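Local coordinates for 11S globulin seed storage protein (Amaranthus hypochondriacus, PDB 3QAC) that probably serves as a seed storage protein, a nutrient reservoir built from two cupin domains in each subunit, at residues A304-V310 with A325-Y331; R332-A337 with T448-G454. All coordinates share one frame; numbering follows the deposited sequence.

Contact 1: residues A304-V310 with A325-Y331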
loop_
_atom_site.group_PDB
_atom_site.type_symbol
_atom_site.label_atom_id
_atom_site.label_comp_id
_atom_site.label_asym_id
_atom_site.label_seq_id
_atom_site.Cartn_x
_atom_site.Cartn_y
_atom_site.Cartn_z
ATOM N N ALA A 304 -35.797 -6.988 14.987
ATOM C CA ALA A 304 -34.457 -6.770 15.516
ATOM C C ALA A 304 -33.874 -5.587 14.761
ATOM O O ALA A 304 -33.438 -4.607 15.360
ATOM C CB ALA A 304 -33.600 -8.003 15.341
ATOM N N GLY A 305 -33.896 -5.690 13.434
ATOM C CA GLY A 305 -33.513 -4.607 12.545
ATOM C C GLY A 305 -32.825 -5.089 11.272
ATOM O O GLY A 305 -33.019 -6.222 10.822
ATOM N N ARG A 306 -32.002 -4.228 10.692
ATOM C CA ARG A 306 -31.296 -4.595 9.478
ATOM C C ARG A 306 -29.894 -3.992 9.360
ATOM O O ARG A 306 -29.534 -2.998 10.023
ATOM C CB ARG A 306 -32.125 -4.236 8.244
ATOM C CG ARG A 306 -32.419 -2.773 8.114
ATOM C CD ARG A 306 -32.849 -2.448 6.705
ATOM N NE ARG A 306 -33.939 -1.478 6.681
ATOM C CZ ARG A 306 -33.779 -0.159 6.578
ATOM N NH1 ARG A 306 -34.848 0.633 6.565
ATOM N NH2 ARG A 306 -32.558 0.375 6.493
ATOM N N LEU A 307 -29.116 -4.613 8.485
ATOM C CA LEU A 307 -27.762 -4.204 8.214
ATOM C C LEU A 307 -27.646 -4.172 6.705
ATOM O O LEU A 307 -28.085 -5.092 6.028
ATOM C CB LEU A 307 -26.804 -5.218 8.826
ATOM C CG LEU A 307 -25.333 -4.885 8.910
ATOM C CD1 LEU A 307 -25.118 -3.650 9.812
ATOM C CD2 LEU A 307 -24.609 -6.093 9.453
ATOM N N THR A 308 -27.094 -3.096 6.171
ATOM C CA THR A 308 -26.993 -2.936 4.730
ATOM C C THR A 308 -25.587 -2.512 4.385
ATOM O O THR A 308 -25.114 -1.486 4.871
ATOM C CB THR A 308 -27.981 -1.881 4.219
ATOM O OG1 THR A 308 -29.313 -2.323 4.475
ATOM C CG2 THR A 308 -27.812 -1.666 2.732
ATOM N N THR A 309 -24.907 -3.309 3.568
ATOM C CA THR A 309 -23.508 -3.032 3.272
ATOM C C THR A 309 -23.314 -2.362 1.927
ATOM O O THR A 309 -24.008 -2.660 0.964
ATOM C CB THR A 309 -22.630 -4.291 3.335
ATOM O OG1 THR A 309 -22.953 -5.150 2.236
ATOM C CG2 THR A 309 -22.855 -5.031 4.628
ATOM N N VAL A 310 -22.382 -1.418 1.885
ATOM C CA VAL A 310 -21.899 -0.883 0.630
ATOM C C VAL A 310 -20.454 -1.312 0.492
ATOM O O VAL A 310 -19.593 -0.926 1.301
ATOM C CB VAL A 310 -21.929 0.634 0.611
ATOM C CG1 VAL A 310 -21.653 1.135 -0.802
ATOM C CG2 VAL A 310 -23.253 1.124 1.104
ATOM N N ALA A 325 -18.744 0.494 3.589
ATOM C CA ALA A 325 -19.651 1.185 4.485
ATOM C C ALA A 325 -20.772 0.234 4.839
ATOM O O ALA A 325 -20.984 -0.775 4.157
ATOM C CB ALA A 325 -20.203 2.427 3.826
ATOM N N ALA A 326 -21.460 0.528 5.935
ATOM C CA ALA A 326 -22.704 -0.156 6.248
ATOM C C ALA A 326 -23.630 0.787 6.980
ATOM O O ALA A 326 -23.191 1.732 7.648
ATOM C CB ALA A 326 -22.447 -1.384 7.074
ATOM N N LYS A 327 -24.920 0.542 6.841
ATOM C CA LYS A 327 -25.883 1.205 7.687
ATOM C C LYS A 327 -26.608 0.152 8.494
ATOM O O LYS A 327 -26.936 -0.927 7.986
ATOM C CB LYS A 327 -26.870 2.032 6.886
ATOM C CG LYS A 327 -28.042 2.473 7.733
ATOM C CD LYS A 327 -28.412 3.914 7.494
ATOM C CE LYS A 327 -29.671 4.260 8.282
ATOM N NZ LYS A 327 -30.330 5.492 7.795
ATOM N N GLY A 328 -26.823 0.449 9.767
ATOM C CA GLY A 328 -27.510 -0.472 10.636
ATOM C C GLY A 328 -28.717 0.184 11.263
ATOM O O GLY A 328 -28.668 1.359 11.645
ATOM N N VAL A 329 -29.821 -0.556 11.325
ATOM C CA VAL A 329 -30.928 -0.124 12.152
ATOM C C VAL A 329 -31.250 -1.197 13.184
ATOM O O VAL A 329 -31.501 -2.364 12.853
ATOM C CB VAL A 329 -32.175 0.316 11.337
ATOM C CG1 VAL A 329 -31.744 1.168 10.146
ATOM C CG2 VAL A 329 -32.987 -0.884 10.886
ATOM N N LEU A 330 -31.189 -0.806 14.449
ATOM C CA LEU A 330 -31.627 -1.693 15.496
ATOM C C LEU A 330 -32.907 -1.100 15.991
ATOM O O LEU A 330 -32.987 0.093 16.217
ATOM C CB LEU A 330 -30.597 -1.812 16.617
ATOM C CG LEU A 330 -29.424 -2.757 16.376
ATOM C CD1 LEU A 330 -28.489 -2.706 17.556
ATOM C CD2 LEU A 330 -29.924 -4.178 16.172
ATOM N N TYR A 331 -33.925 -1.936 16.104
ATOM C CA TYR A 331 -35.226 -1.512 16.607
ATOM C C TYR A 331 -35.180 -1.537 18.126
ATOM O O TYR A 331 -34.168 -1.944 18.701
ATOM C CB TYR A 331 -36.314 -2.447 16.082
ATOM C CG TYR A 331 -36.456 -2.413 14.576
ATOM C CD1 TYR A 331 -36.481 -1.203 13.890
ATOM C CD2 TYR A 331 -36.576 -3.588 13.841
ATOM C CE1 TYR A 331 -36.613 -1.160 12.509
ATOM C CE2 TYR A 331 -36.719 -3.560 12.456
ATOM C CZ TYR A 331 -36.734 -2.344 11.799
ATOM O OH TYR A 331 -36.871 -2.313 10.432
HETATM O O HOH W 1 -29.785 -0.782 6.872
#

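Contact 2: residues R332-A337 with T448-G454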
loop_
_atom_site.group_PDB
_atom_site.type_symbol
_atom_site.label_atom_id
_atom_site.label_comp_id
_atom_site.label_asym_id
_atom_site.label_seq_id
_atom_site.Cartn_x
_atom_site.Cartn_y
_atom_site.Cartn_z
ATOM N N ARG A 332 -36.266 -1.118 18.772
ATOM C CA ARG A 332 -36.277 -1.028 20.233
ATOM C C ARG A 332 -35.701 -2.275 20.913
ATOM O O ARG A 332 -36.117 -3.400 20.641
ATOM C CB ARG A 332 -37.675 -0.652 20.784
ATOM C CG ARG A 332 -38.736 -1.764 20.786
ATOM C CD ARG A 332 -39.246 -2.093 22.211
ATOM N NE ARG A 332 -40.462 -1.371 22.606
ATOM C CZ ARG A 332 -41.569 -1.950 23.078
ATOM N NH1 ARG A 332 -41.633 -3.269 23.212
ATOM N NH2 ARG A 332 -42.624 -1.212 23.417
ATOM N N ASN A 333 -34.716 -2.044 21.779
ATOM C CA ASN A 333 -34.077 -3.074 22.609
ATOM C C ASN A 333 -33.366 -4.189 21.846
ATOM O O ASN A 333 -32.923 -5.168 22.438
ATOM C CB ASN A 333 -35.061 -3.649 23.628
ATOM C CG ASN A 333 -35.700 -2.569 24.491
ATOM O OD1 ASN A 333 -35.077 -1.550 24.800
ATOM N ND2 ASN A 333 -36.952 -2.785 24.877
ATOM N N ALA A 334 -33.248 -4.036 20.536
ATOM C CA ALA A 334 -32.557 -5.027 19.738
ATOM C C ALA A 334 -31.066 -4.809 19.875
ATOM O O ALA A 334 -30.608 -3.726 20.264
ATOM C CB ALA A 334 -32.973 -4.936 18.286
ATOM N N MET A 335 -30.307 -5.850 19.570
ATOM C CA MET A 335 -28.862 -5.755 19.643
ATOM C C MET A 335 -28.193 -6.391 18.436
ATOM O O MET A 335 -28.755 -7.263 17.768
ATOM C CB MET A 335 -28.325 -6.383 20.937
ATOM C CG MET A 335 -27.857 -7.814 20.778
ATOM S SD MET A 335 -27.014 -8.443 22.252
ATOM C CE MET A 335 -28.136 -7.870 23.526
ATOM N N MET A 336 -26.993 -5.909 18.149
ATOM C CA MET A 336 -26.112 -6.575 17.213
ATOM C C MET A 336 -25.144 -7.381 18.064
ATOM O O MET A 336 -24.462 -6.827 18.918
ATOM C CB MET A 336 -25.371 -5.549 16.364
ATOM C CG MET A 336 -24.480 -6.178 15.316
ATOM S SD MET A 336 -23.992 -4.978 14.077
ATOM C CE MET A 336 -23.136 -6.019 12.906
ATOM N N ALA A 337 -25.121 -8.690 17.861
ATOM C CA ALA A 337 -24.277 -9.557 18.661
ATOM C C ALA A 337 -22.842 -9.061 18.706
ATOM O O ALA A 337 -22.372 -8.402 17.780
ATOM C CB ALA A 337 -24.310 -10.970 18.138
ATOM N N THR A 448 -26.751 -12.299 13.542
ATOM C CA THR A 448 -26.114 -10.981 13.676
ATOM C C THR A 448 -26.934 -9.953 14.443
ATOM O O THR A 448 -26.407 -9.275 15.322
ATOM C CB THR A 448 -25.773 -10.378 12.292
ATOM O OG1 THR A 448 -24.798 -11.194 11.640
ATOM C CG2 THR A 448 -25.229 -8.959 12.439
ATOM N N LEU A 449 -28.206 -9.811 14.068
ATOM C CA LEU A 449 -29.135 -8.913 14.747
ATOM C C LEU A 449 -30.154 -9.718 15.538
ATOM O O LEU A 449 -30.767 -10.643 15.005
ATOM C CB LEU A 449 -29.852 -8.038 13.734
ATOM C CG LEU A 449 -28.923 -7.123 12.945
ATOM C CD1 LEU A 449 -29.718 -6.272 11.987
ATOM C CD2 LEU A 449 -28.131 -6.253 13.900
ATOM N N PHE A 450 -30.316 -9.367 16.812
ATOM C CA PHE A 450 -31.178 -10.101 17.731
ATOM C C PHE A 450 -32.215 -9.185 18.335
ATOM O O PHE A 450 -31.957 -8.008 18.568
ATOM C CB PHE A 450 -30.375 -10.650 18.907
ATOM C CG PHE A 450 -29.206 -11.484 18.514
ATOM C CD1 PHE A 450 -28.177 -11.701 19.413
ATOM C CD2 PHE A 450 -29.132 -12.057 17.252
ATOM C CE1 PHE A 450 -27.095 -12.480 19.063
ATOM C CE2 PHE A 450 -28.050 -12.826 16.884
ATOM C CZ PHE A 450 -27.028 -13.045 17.786
ATOM N N ARG A 451 -33.384 -9.737 18.623
ATOM C CA ARG A 451 -34.344 -9.025 19.430
ATOM C C ARG A 451 -33.995 -9.285 20.886
ATOM O O ARG A 451 -33.824 -10.435 21.296
ATOM C CB ARG A 451 -35.764 -9.475 19.122
ATOM C CG ARG A 451 -36.793 -8.553 19.734
ATOM C CD ARG A 451 -36.203 -7.157 19.918
ATOM N NE ARG A 451 -36.990 -6.367 20.852
ATOM C CZ ARG A 451 -38.084 -5.690 20.515
ATOM N NH1 ARG A 451 -38.517 -5.706 19.257
ATOM N NH2 ARG A 451 -38.746 -4.998 21.435
ATOM N N SER A 452 -33.860 -8.210 21.655
ATOM C CA SER A 452 -33.420 -8.306 23.048
ATOM C C SER A 452 -34.354 -7.560 24.004
ATOM O O SER A 452 -35.250 -6.827 23.574
ATOM C CB SER A 452 -31.982 -7.788 23.204
ATOM O OG SER A 452 -31.054 -8.662 22.576
ATOM N N SER A 453 -34.140 -7.767 25.301
ATOM C CA SER A 453 -34.938 -7.099 26.329
ATOM C C SER A 453 -34.129 -5.999 27.035
ATOM O O SER A 453 -32.975 -6.211 27.415
ATOM C CB SER A 453 -35.489 -8.116 27.339
ATOM O OG SER A 453 -36.517 -8.910 26.763
ATOM N N GLY A 454 -34.739 -4.826 27.201
ATOM C CA GLY A 454 -34.045 -3.676 27.754
ATOM C C GLY A 454 -34.604 -3.228 29.090
ATOM O O GLY A 454 -33.894 -2.624 29.895
HETATM O O HOH W 2 -22.953 -9.563 15.038
#

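Contact 1: residues A304-V310 with A325-Y331
Arg306 and Val329 face each other in a hydrogen-bonded pair, their backbones joined by Arg306 N to Val329 O at 2.9 Å and Val329 N to Arg306 O at 2.8 Å. On the same face of the sheet their side chains meet closely, Arg306 CG lying 3.4 Å from Val329 CG2. With CG set between the backbone N and the carbonyl carbon (chi1 61°), the arginine chain rises past the valine, whose methyls lie over one side of the guanidinium. At the edge of that group, in its plane, a water accepts from Arg306 NH2 at 3.0 Å. The same water donates to Lys327 O and is bonded to Thr308 OG1, so it ties the arginine to the next hydrogen-bonded pair, Thr308 with Lys327. Lys327 O therefore serves both this water and Thr308 N; the lysine's own amine leads away to Tyr75 and Asp292. Val310 and Ala325 form the last hydrogen-bonded pair. At the other end Tyr331 N reaches Ala304 O at 2.8 Å, nearly straight at the hydrogen (176°), while the Tyr331 ring comes obliquely against Gly305, CE2 3.4 Å from its CA. A side chain on Gly305 would run into Val329 O. Ala304 and Gly305 together face Thr301 in a classic beta bulge. Strands 305-310 and 324-330 are thus neighbours in one antiparallel sheet of the C-terminal cupin domain.

Contact 2: residues R332-A337 with T448-G454
Arg451 turns one face of its guanidinium to the carbonyl of Arg332: the oxygen sits 2.9 Å above the plane, over its centre, too poorly angled for a hydrogen bond. The two guanidinium planes stand nearly perpendicular, 86° apart, with Arg332 NH1 at the edge of the Arg451 group and 3.8 Å from Arg451 NH2. The Arg451 group is held by NE, which donates in plane to a lone pair of Ser452 O, and by NH1, which bonds Glu303 O. Replacing Arg451 by an alanine would probably leave Glu303 O and Ser452 O without these donors and uncover the Arg332 carbonyl. Met335 and Phe450 form an antiparallel hydrogen-bonded pair, by which the short strand 449-450 joins strand 335-341 in the second sheet of the C-terminal cupin domain. The Phe450 ring receives Ala337 CB obliquely, 3.3 Å from CE1, and Met335 CG lies 4.1 Å from CD1; Ser223 of a neighbouring subunit packs on both Met335 and Phe450. On the other face of the pairing, Met336 has CG anti to its backbone nitrogen (chi1 -177°) and runs extended alongside Thr448, its CE 3.6 Å from Thr448 CG2, while the Leu449 side chain crosses Met336 at a slant, CD2 touching Met336 CB.

The centres of the two contacts lie about 12 Å apart, in the C-terminal cupin domain, but the pairings belong to different sheets. Contact 1 comes first along the chain; strand 324-330, which carries its second segment, is followed directly by strand 335-341, so the turn through Tyr331 to Ala334 passes from one sheet to the other. Contact 2 then pairs that next strand with residues more than a hundred positions later. The two also touch: Leu449 packs against the Gly305-Arg306 backbone, and Ala304 meets Phe450 and Ala334. Strand 449-450 thus packs against the bulged start of strand 305-310, and contact 2 continues outward to a neighbouring subunit.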